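PDB 5B5Q: membrane thiol protease from Chlamydia trachomatis, which removes ubiquitin and NEDD8 from host proteins as a secreted cysteine protease, hindering degradation of NF-kappa-B inhibitor alpha and so preventing NF-kappa-B activation. Local coordinates for residues B[42-47]-B[92-97]; B[49-54]-B[88-93]; B[57-62]-B[164-169]. All coordinates share one frame; numbering follows the deposited sequence.

Interaction 1: B[42-47]-B[92-97]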
loop_
_atom_site.group_PDB
_atom_site.type_symbol
_atom_site.label_atom_id
_atom_site.label_comp_id
_atom_site.label_asym_id
_atom_site.label_seq_id
_atom_site.Cartn_x
_atom_site.Cartn_y
_atom_site.Cartn_z
ATOM N N ALA B 42 -4.412 1.366 7.610
ATOM C CA ALA B 42 -3.283 1.930 8.316
ATOM C C ALA B 42 -3.427 3.443 8.266
ATOM O O ALA B 42 -4.041 3.993 7.334
ATOM C CB ALA B 42 -1.965 1.490 7.691
ATOM N N THR B 43 -2.871 4.108 9.274
ATOM C CA THR B 43 -2.848 5.568 9.323
ATOM C C THR B 43 -1.454 6.033 9.727
ATOM O O THR B 43 -0.603 5.223 10.089
ATOM C CB THR B 43 -3.870 6.137 10.322
ATOM O OG1 THR B 43 -3.455 5.843 11.663
ATOM C CG2 THR B 43 -5.274 5.553 10.078
ATOM N N ILE B 44 -1.233 7.342 9.684
ATOM C CA ILE B 44 0.045 7.903 10.079
ATOM C C ILE B 44 0.266 7.664 11.570
ATOM O O ILE B 44 1.389 7.736 12.057
ATOM C CB ILE B 44 0.121 9.430 9.743
ATOM C CG1 ILE B 44 1.539 9.972 9.925
ATOM C CG2 ILE B 44 -0.869 10.234 10.578
ATOM C CD1 ILE B 44 2.576 9.336 8.987
ATOM N N PHE B 45 -0.807 7.351 12.287
ATOM C CA PHE B 45 -0.733 7.119 13.728
ATOM C C PHE B 45 -0.367 5.683 14.123
ATOM O O PHE B 45 0.018 5.448 15.276
ATOM C CB PHE B 45 -2.071 7.483 14.381
ATOM C CG PHE B 45 -2.512 8.883 14.101
ATOM C CD1 PHE B 45 -2.005 9.936 14.837
ATOM C CD2 PHE B 45 -3.429 9.150 13.093
ATOM C CE1 PHE B 45 -2.398 11.230 14.579
ATOM C CE2 PHE B 45 -3.824 10.448 12.831
ATOM C CZ PHE B 45 -3.309 11.487 13.574
ATOM N N ASN B 46 -0.475 4.724 13.201
ATOM C CA ASN B 46 -0.303 3.325 13.594
ATOM C C ASN B 46 0.229 2.367 12.523
ATOM O O ASN B 46 0.205 1.151 12.716
ATOM C CB ASN B 46 -1.644 2.785 14.116
ATOM C CG ASN B 46 -2.696 2.660 13.031
ATOM O OD1 ASN B 46 -2.553 3.186 11.927
ATOM N ND2 ASN B 46 -3.773 1.958 13.350
ATOM N N PHE B 47 0.735 2.882 11.409
ATOM C CA PHE B 47 1.160 1.985 10.346
ATOM C C PHE B 47 2.400 1.191 10.765
ATOM O O PHE B 47 2.564 0.038 10.363
ATOM C CB PHE B 47 1.401 2.746 9.032
ATOM C CG PHE B 47 2.694 3.516 8.972
ATOM C CD1 PHE B 47 2.766 4.816 9.446
ATOM C CD2 PHE B 47 3.825 2.957 8.397
ATOM C CE1 PHE B 47 3.949 5.530 9.368
ATOM C CE2 PHE B 47 5.007 3.659 8.323
ATOM C CZ PHE B 47 5.071 4.953 8.803
ATOM N N VAL B 92 1.119 -2.089 2.437
ATOM C CA VAL B 92 0.402 -1.371 3.482
ATOM C C VAL B 92 -0.125 -0.057 2.930
ATOM O O VAL B 92 0.641 0.822 2.541
ATOM C CB VAL B 92 1.300 -1.114 4.703
ATOM C CG1 VAL B 92 0.531 -0.390 5.807
ATOM C CG2 VAL B 92 1.862 -2.434 5.225
ATOM N N PHE B 93 -1.444 0.067 2.914
ATOM C CA PHE B 93 -2.110 1.279 2.443
ATOM C C PHE B 93 -2.505 2.180 3.603
ATOM O O PHE B 93 -3.277 1.783 4.476
ATOM C CB PHE B 93 -3.325 0.898 1.602
ATOM C CG PHE B 93 -2.982 0.581 0.176
ATOM C CD1 PHE B 93 -2.464 -0.664 -0.169
ATOM C CD2 PHE B 93 -3.159 1.530 -0.818
ATOM C CE1 PHE B 93 -2.141 -0.957 -1.480
ATOM C CE2 PHE B 93 -2.838 1.239 -2.135
ATOM C CZ PHE B 93 -2.325 -0.008 -2.460
ATOM N N MET B 94 -1.950 3.394 3.602
ATOM C CA MET B 94 -2.143 4.361 4.675
ATOM C C MET B 94 -3.142 5.423 4.219
ATOM O O MET B 94 -2.900 6.107 3.227
ATOM C CB MET B 94 -0.810 5.010 5.055
ATOM C CG MET B 94 -0.815 5.736 6.383
ATOM S SD MET B 94 0.686 6.717 6.668
ATOM C CE MET B 94 1.979 5.599 6.129
ATOM N N TRP B 95 -4.272 5.527 4.914
ATOM C CA TRP B 95 -5.262 6.570 4.646
ATOM C C TRP B 95 -4.928 7.787 5.494
ATOM O O TRP B 95 -4.715 7.671 6.700
ATOM C CB TRP B 95 -6.680 6.060 4.939
ATOM C CG TRP B 95 -7.805 6.932 4.390
ATOM C CD1 TRP B 95 -8.458 6.772 3.195
ATOM C CD2 TRP B 95 -8.407 8.072 5.020
ATOM N NE1 TRP B 95 -9.419 7.740 3.044
ATOM C CE2 TRP B 95 -9.407 8.555 4.147
ATOM C CE3 TRP B 95 -8.196 8.734 6.232
ATOM C CZ2 TRP B 95 -10.199 9.663 4.454
ATOM C CZ3 TRP B 95 -8.981 9.836 6.531
ATOM C CH2 TRP B 95 -9.972 10.287 5.649
ATOM N N TYR B 96 -4.886 8.954 4.857
ATOM C CA TYR B 96 -4.408 10.166 5.507
ATOM C C TYR B 96 -5.303 11.346 5.175
ATOM O O TYR B 96 -5.831 11.464 4.069
ATOM C CB TYR B 96 -2.958 10.467 5.082
ATOM C CG TYR B 96 -2.441 11.786 5.606
ATOM C CD1 TYR B 96 -1.979 11.906 6.911
ATOM C CD2 TYR B 96 -2.443 12.923 4.805
ATOM C CE1 TYR B 96 -1.526 13.109 7.400
ATOM C CE2 TYR B 96 -1.990 14.137 5.288
ATOM C CZ TYR B 96 -1.535 14.221 6.584
ATOM O OH TYR B 96 -1.089 15.422 7.064
ATOM N N HIS B 97 -5.470 12.219 6.154
ATOM C CA HIS B 97 -6.159 13.476 5.952
ATOM C C HIS B 97 -5.460 14.477 6.850
ATOM O O HIS B 97 -5.145 14.144 7.986
ATOM C CB HIS B 97 -7.648 13.333 6.288
ATOM C CG HIS B 97 -8.490 14.484 5.838
ATOM N ND1 HIS B 97 -8.322 15.762 6.325
ATOM C CD2 HIS B 97 -9.534 14.544 4.975
ATOM C CE1 HIS B 97 -9.211 16.565 5.766
ATOM N NE2 HIS B 97 -9.960 15.849 4.946
HETATM O O HOH W 1 -3.280 8.943 8.593
#

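Interaction 2: B[49-54]-B[88-93]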
loop_
_atom_site.group_PDB
_atom_site.type_symbol
_atom_site.label_atom_id
_atom_site.label_comp_id
_atom_site.label_asym_id
_atom_site.label_seq_id
_atom_site.Cartn_x
_atom_site.Cartn_y
_atom_site.Cartn_z
ATOM N N GLN B 49 3.129 0.206 13.970
ATOM C CA GLN B 49 2.621 -0.818 14.880
ATOM C C GLN B 49 1.940 -1.953 14.117
ATOM O O GLN B 49 2.055 -3.120 14.496
ATOM C CB GLN B 49 1.627 -0.214 15.884
ATOM C CG GLN B 49 2.202 0.873 16.776
ATOM C CD GLN B 49 1.942 2.276 16.250
ATOM O OE1 GLN B 49 2.459 2.668 15.199
ATOM N NE2 GLN B 49 1.129 3.041 16.981
ATOM N N LYS B 50 1.223 -1.605 13.053
ATOM C CA LYS B 50 0.505 -2.599 12.248
ATOM C C LYS B 50 1.474 -3.549 11.556
ATOM O O LYS B 50 1.288 -4.765 11.564
ATOM C CB LYS B 50 -0.371 -1.912 11.202
ATOM C CG LYS B 50 -1.124 -2.874 10.287
ATOM C CD LYS B 50 -1.864 -2.121 9.193
ATOM C CE LYS B 50 -2.541 -3.073 8.223
ATOM N NZ LYS B 50 -2.880 -2.389 6.938
ATOM N N ILE B 51 2.498 -2.976 10.937
ATOM C CA ILE B 51 3.506 -3.756 10.243
ATOM C C ILE B 51 4.185 -4.709 11.208
ATOM O O ILE B 51 4.393 -5.881 10.890
ATOM C CB ILE B 51 4.552 -2.840 9.585
ATOM C CG1 ILE B 51 3.937 -2.155 8.362
ATOM C CG2 ILE B 51 5.798 -3.631 9.164
ATOM C CD1 ILE B 51 4.731 -0.979 7.838
ATOM N N ILE B 52 4.536 -4.210 12.387
ATOM C CA ILE B 52 5.271 -5.028 13.342
ATOM C C ILE B 52 4.366 -6.153 13.832
ATOM O O ILE B 52 4.827 -7.273 14.019
ATOM C CB ILE B 52 5.829 -4.176 14.500
ATOM C CG1 ILE B 52 7.136 -3.516 14.035
ATOM C CG2 ILE B 52 6.106 -5.017 15.751
ATOM C CD1 ILE B 52 7.652 -2.414 14.934
ATOM N N SER B 53 3.075 -5.874 13.986
ATOM C CA SER B 53 2.140 -6.904 14.434
ATOM C C SER B 53 2.066 -8.041 13.416
ATOM O O SER B 53 1.996 -9.213 13.779
ATOM C CB SER B 53 0.747 -6.311 14.665
ATOM O OG SER B 53 -0.141 -7.300 15.148
ATOM N N ILE B 54 2.092 -7.687 12.138
ATOM C CA ILE B 54 2.034 -8.680 11.077
ATOM C C ILE B 54 3.319 -9.516 11.026
ATOM O O ILE B 54 3.261 -10.737 10.924
ATOM C CB ILE B 54 1.774 -8.002 9.715
ATOM C CG1 ILE B 54 0.378 -7.370 9.727
ATOM C CG2 ILE B 54 1.897 -9.005 8.572
ATOM C CD1 ILE B 54 0.104 -6.450 8.570
ATOM N N THR B 88 6.226 -12.631 1.250
ATOM C CA THR B 88 7.532 -11.995 1.187
ATOM C C THR B 88 7.379 -10.478 1.074
ATOM O O THR B 88 8.365 -9.746 1.085
ATOM C CB THR B 88 8.332 -12.507 -0.020
ATOM O OG1 THR B 88 7.605 -12.237 -1.221
ATOM C CG2 THR B 88 8.589 -14.011 0.082
ATOM N N LEU B 89 6.137 -10.010 0.982
ATOM C CA LEU B 89 5.861 -8.645 0.552
ATOM C C LEU B 89 4.570 -8.159 1.193
ATOM O O LEU B 89 3.512 -8.738 0.943
ATOM C CB LEU B 89 5.757 -8.609 -0.976
ATOM C CG LEU B 89 5.853 -7.318 -1.789
ATOM C CD1 LEU B 89 4.893 -6.252 -1.277
ATOM C CD2 LEU B 89 7.294 -6.818 -1.840
ATOM N N LEU B 90 4.666 -7.111 2.016
ATOM C CA LEU B 90 3.493 -6.496 2.639
ATOM C C LEU B 90 3.138 -5.184 1.941
ATOM O O LEU B 90 3.951 -4.242 1.918
ATOM C CB LEU B 90 3.723 -6.231 4.129
ATOM C CG LEU B 90 4.339 -7.334 4.989
ATOM C CD1 LEU B 90 4.358 -6.875 6.444
ATOM C CD2 LEU B 90 3.587 -8.642 4.844
ATOM N N PRO B 91 1.926 -5.108 1.362
ATOM C CA PRO B 91 1.448 -3.850 0.794
ATOM C C PRO B 91 0.564 -3.099 1.781
ATOM O O PRO B 91 -0.597 -3.437 1.937
ATOM C CB PRO B 91 0.659 -4.314 -0.430
ATOM C CG PRO B 91 0.082 -5.641 -0.001
ATOM C CD PRO B 91 1.013 -6.221 1.043
ATOM N N VAL B 92 1.119 -2.089 2.437
ATOM C CA VAL B 92 0.402 -1.371 3.482
ATOM C C VAL B 92 -0.125 -0.057 2.930
ATOM O O VAL B 92 0.641 0.822 2.541
ATOM C CB VAL B 92 1.300 -1.114 4.703
ATOM C CG1 VAL B 92 0.531 -0.390 5.807
ATOM C CG2 VAL B 92 1.862 -2.434 5.225
ATOM N N PHE B 93 -1.444 0.067 2.914
ATOM C CA PHE B 93 -2.110 1.279 2.443
ATOM C C PHE B 93 -2.505 2.180 3.603
ATOM O O PHE B 93 -3.277 1.783 4.476
ATOM C CB PHE B 93 -3.325 0.898 1.602
ATOM C CG PHE B 93 -2.982 0.581 0.176
ATOM C CD1 PHE B 93 -2.464 -0.664 -0.169
ATOM C CD2 PHE B 93 -3.159 1.530 -0.818
ATOM C CE1 PHE B 93 -2.141 -0.957 -1.480
ATOM C CE2 PHE B 93 -2.838 1.239 -2.135
ATOM C CZ PHE B 93 -2.325 -0.008 -2.460
#

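Interaction 3: B[57-62]-B[164-169]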
loop_
_atom_site.group_PDB
_atom_site.type_symbol
_atom_site.label_atom_id
_atom_site.label_comp_id
_atom_site.label_asym_id
_atom_site.label_seq_id
_atom_site.Cartn_x
_atom_site.Cartn_y
_atom_site.Cartn_z
ATOM N N ASP B 57 3.393 -12.061 13.775
ATOM C CA ASP B 57 2.561 -13.223 13.482
ATOM C C ASP B 57 3.193 -14.133 12.434
ATOM O O ASP B 57 3.043 -15.351 12.509
ATOM C CB ASP B 57 1.169 -12.791 13.019
ATOM C CG ASP B 57 0.242 -12.472 14.185
ATOM O OD1 ASP B 57 0.577 -12.834 15.334
ATOM O OD2 ASP B 57 -0.827 -11.873 13.954
ATOM N N LYS B 58 3.889 -13.561 11.455
ATOM C CA LYS B 58 4.598 -14.394 10.489
ATOM C C LYS B 58 5.684 -15.188 11.216
ATOM O O LYS B 58 5.825 -16.391 11.011
ATOM C CB LYS B 58 5.200 -13.559 9.354
ATOM C CG LYS B 58 6.025 -14.390 8.368
ATOM C CD LYS B 58 6.443 -13.607 7.132
ATOM C CE LYS B 58 7.350 -14.416 6.205
ATOM N NZ LYS B 58 6.690 -15.523 5.437
ATOM N N LYS B 59 6.439 -14.508 12.071
ATOM C CA LYS B 59 7.433 -15.159 12.917
ATOM C C LYS B 59 6.795 -16.290 13.726
ATOM O O LYS B 59 7.349 -17.382 13.815
ATOM C CB LYS B 59 8.090 -14.121 13.839
ATOM C CG LYS B 59 9.228 -14.637 14.699
ATOM C CD LYS B 59 10.082 -13.480 15.245
ATOM C CE LYS B 59 9.233 -12.408 15.910
ATOM N NZ LYS B 59 10.040 -11.426 16.708
ATOM N N ALA B 60 5.625 -16.033 14.305
ATOM C CA ALA B 60 4.934 -17.054 15.092
ATOM C C ALA B 60 4.550 -18.262 14.235
ATOM O O ALA B 60 4.749 -19.412 14.636
ATOM C CB ALA B 60 3.701 -16.466 15.748
ATOM N N VAL B 61 3.995 -17.996 13.057
ATOM C CA VAL B 61 3.590 -19.059 12.145
ATOM C C VAL B 61 4.782 -19.926 11.730
ATOM O O VAL B 61 4.679 -21.156 11.668
ATOM C CB VAL B 61 2.908 -18.471 10.891
ATOM C CG1 VAL B 61 2.758 -19.515 9.805
ATOM C CG2 VAL B 61 1.542 -17.916 11.243
ATOM N N LEU B 62 5.915 -19.291 11.441
ATOM C CA LEU B 62 7.106 -20.029 11.026
ATOM C C LEU B 62 7.645 -20.888 12.166
ATOM O O LEU B 62 8.365 -21.856 11.932
ATOM C CB LEU B 62 8.199 -19.073 10.528
ATOM C CG LEU B 62 7.955 -18.331 9.209
ATOM C CD1 LEU B 62 9.156 -17.464 8.858
ATOM C CD2 LEU B 62 7.655 -19.286 8.077
ATOM N N ASP B 164 15.002 -4.713 12.252
ATOM C CA ASP B 164 16.167 -5.582 12.290
ATOM C C ASP B 164 16.198 -6.354 13.610
ATOM O O ASP B 164 16.856 -7.384 13.707
ATOM C CB ASP B 164 17.463 -4.777 12.104
ATOM C CG ASP B 164 17.633 -4.239 10.682
ATOM O OD1 ASP B 164 17.035 -4.802 9.739
ATOM O OD2 ASP B 164 18.391 -3.259 10.506
ATOM N N GLN B 165 15.473 -5.862 14.615
ATOM C CA GLN B 165 15.401 -6.534 15.916
ATOM C C GLN B 165 14.162 -7.423 16.011
ATOM O O GLN B 165 14.233 -8.542 16.517
ATOM C CB GLN B 165 15.401 -5.511 17.055
ATOM C CG GLN B 165 16.643 -4.633 17.097
ATOM C CD GLN B 165 17.917 -5.428 17.324
ATOM O OE1 GLN B 165 17.932 -6.403 18.081
ATOM N NE2 GLN B 165 18.997 -5.017 16.666
ATOM N N VAL B 166 13.036 -6.926 15.512
ATOM C CA VAL B 166 11.776 -7.669 15.520
ATOM C C VAL B 166 11.793 -8.849 14.556
ATOM O O VAL B 166 11.298 -9.935 14.874
ATOM C CB VAL B 166 10.586 -6.749 15.147
ATOM C CG1 VAL B 166 9.282 -7.545 15.007
ATOM C CG2 VAL B 166 10.420 -5.664 16.185
ATOM N N TYR B 167 12.358 -8.627 13.377
ATOM C CA TYR B 167 12.347 -9.627 12.323
ATOM C C TYR B 167 13.749 -9.720 11.745
ATOM O O TYR B 167 13.997 -9.316 10.611
ATOM C CB TYR B 167 11.316 -9.284 11.242
ATOM C CG TYR B 167 10.924 -10.479 10.410
ATOM C CD1 TYR B 167 9.934 -11.350 10.845
ATOM C CD2 TYR B 167 11.544 -10.748 9.196
ATOM C CE1 TYR B 167 9.571 -12.452 10.104
ATOM C CE2 TYR B 167 11.188 -11.856 8.443
ATOM C CZ TYR B 167 10.200 -12.701 8.901
ATOM O OH TYR B 167 9.839 -13.806 8.166
ATOM N N PRO B 168 14.680 -10.253 12.541
ATOM C CA PRO B 168 16.088 -10.304 12.135
ATOM C C PRO B 168 16.365 -11.270 10.983
ATOM O O PRO B 168 15.630 -12.239 10.774
ATOM C CB PRO B 168 16.798 -10.764 13.412
ATOM C CG PRO B 168 15.762 -11.500 14.183
ATOM C CD PRO B 168 14.465 -10.816 13.886
ATOM N N ALA B 169 17.422 -10.979 10.233
ATOM C CA ALA B 169 17.918 -11.875 9.197
ATOM C C ALA B 169 19.060 -12.710 9.756
ATOM O O ALA B 169 19.828 -12.236 10.596
ATOM C CB ALA B 169 18.376 -11.085 7.989
#

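Interaction 1: B[42-47]-B[92-97]
Val-92 meets Ala-42 at the start of this contact, its CG1 lying 3.6 Å from Ala-42 CB. Here the loop that leads into helix 47-62 joins edge strand 89-96 of the central sheet in the Ulp1-type (C48) catalytic domain. The join is a single beta bridge, Ala-42 facing Met-94. Phe-93 O receives a weak hydrogen bond from Ala-42 N, while its side chain sets out away from the loop. Met-94 follows with the main side-chain contact. CG anti to the backbone N (chi1 -164°) carries the chain along the Thr-43 backbone, CG lying 3.4 Å from Thr-43 C and SD 3.6 Å from Ile-44 N. The bend at chi3 (-44°) then sets CE over one face of the Phe-47 ring, 3.6 Å from its centroid in a CH-pi contact, with SD oblique to the same ring, a Met-aromatic pair. Trp-95 N closes the bridge by donating to Ala-42 O at 2.9 Å, while a water accepts from Ile-44 N and donates to Trp-95 O. Tyr-96, whose side chain comes near that of the active-site His-123, receives Ile-44 CG2 at its ring edge, 4.2 Å from CD1. The loop holds its own shape: Thr-43 OG1 accepts from Phe-45 N in an ST turn, and Asn-46 OD1 takes two bonds, one from Thr-43 N and one from Thr-43 OG1, the hydroxyl standing above the amide plane at 2.8 Å.

Interaction 2: B[49-54]-B[88-93]
Ile-51 and Val-92 meet through their aliphatic branches, and the isoleucine can be followed outward from its backbone. Its CB leaves the helix across the direction of the strand rather than straight at it, and the two branches divide the work. CG2 points opposite the backbone N and reaches the more distant Leu-90 CD1 at 4.5 Å. CG1 lies beside the backbone N (chi1 -73°) and rests 3.8 Å from Val-92 CG2. From there the chain runs extended to CD1, which stays 4.1 Å from the same methyl, so that one valine branch is touched by two successive carbons of the isoleucine. The contact lays helix 47-62 against strand 89-96 of the mixed sheet in the protease domain, with the local axes 10.4 Å apart and roughly antiparallel (153°). No hydrogen bond joins the two segments. One turn on, Ile-54 and Leu-90 run alongside each other with their ends pointing opposite ways, Ile-54 CG2 lying 3.9 Å from Leu-90 CD1 and 4.1 Å from CD2, resting across both methyls of the leucine. Lys-50, four residues before Ile-54 on the same flank of the helix, reaches out with an extended chain, its NZ ending 4.1 Å from Val-92 CG1. Neighbouring strand 123-130 adds Val-129, which touches both Ile-51 and Leu-90, and on the other side of the strand Phe-93 packs on Cys-197 and Cys-198 of helix 193-206.

Interaction 3: B[57-62]-B[164-169]
The C-terminal end of helix 149-166 and the turn that follows it meet the last turns of helix 47-62, a surface contact between two helix ends of the protease domain. Lys-59 makes the polar link. Its chain bends at chi3 (51°), which carries NZ to Val-166 O at 2.7 Å. The ammonium lies in the plane of that carbonyl, with a C=O...N angle of 149°. The positive charge of Lys-59 probably also sits well beside the C-terminal end of helix 149-166, and the same NZ forms a salt bridge with Glu-56, one turn earlier in its own helix. Tyr-167, the first residue to leave helical geometry, fills the other half of the contact. Its ring projects to helix 47-62, where its edge faces Lys-59 N, 4.2 Å from CE1. The hydroxyl lies against the methylene chain of Lys-58: Tyr-167 OH is 3.2 Å from CE and 3.6 Å from CD of that residue, the lysine chain passing the tyrosine at a slant. Leu-62 CD1 adds a more distant touch to OH at 3.8 Å. Bent near its tip, Lys-58 directs its NZ to the backbone oxygens of Leu-84 and Thr-87, tying helix 47-62 to the end of helix 77-86 and the turn before strand 89-96. Across from it, the end of helix 149-166 is tied to Arg-134, just before strand 135-139, which forms a salt bridge with Asp-164 and a hydrogen bond to Tyr-167 O.

Helix 47-62 runs through all three contacts: interaction 1 takes in the loop before it and its first residue, interaction 2 its first turns and interaction 3 its end. Interactions 1 and 2 share Val-92 and Phe-93 of edge strand 89-96, their centres about 11 Å apart, and touch where Ala-42 CB packs on Lys-50 CD. Interaction 3, centred about 12 Å from interaction 2 and about 22 Å from interaction 1, leaves the sheet for helix 149-166; Ile-52 CG2 and Val-166 CG1 connect it to interaction 2. Along the chain its segments alternate with those of the other two. Together they pack one helix and the loop before it against the catalytic domain's sheet and a second helix, with interaction 1 nearest the active site.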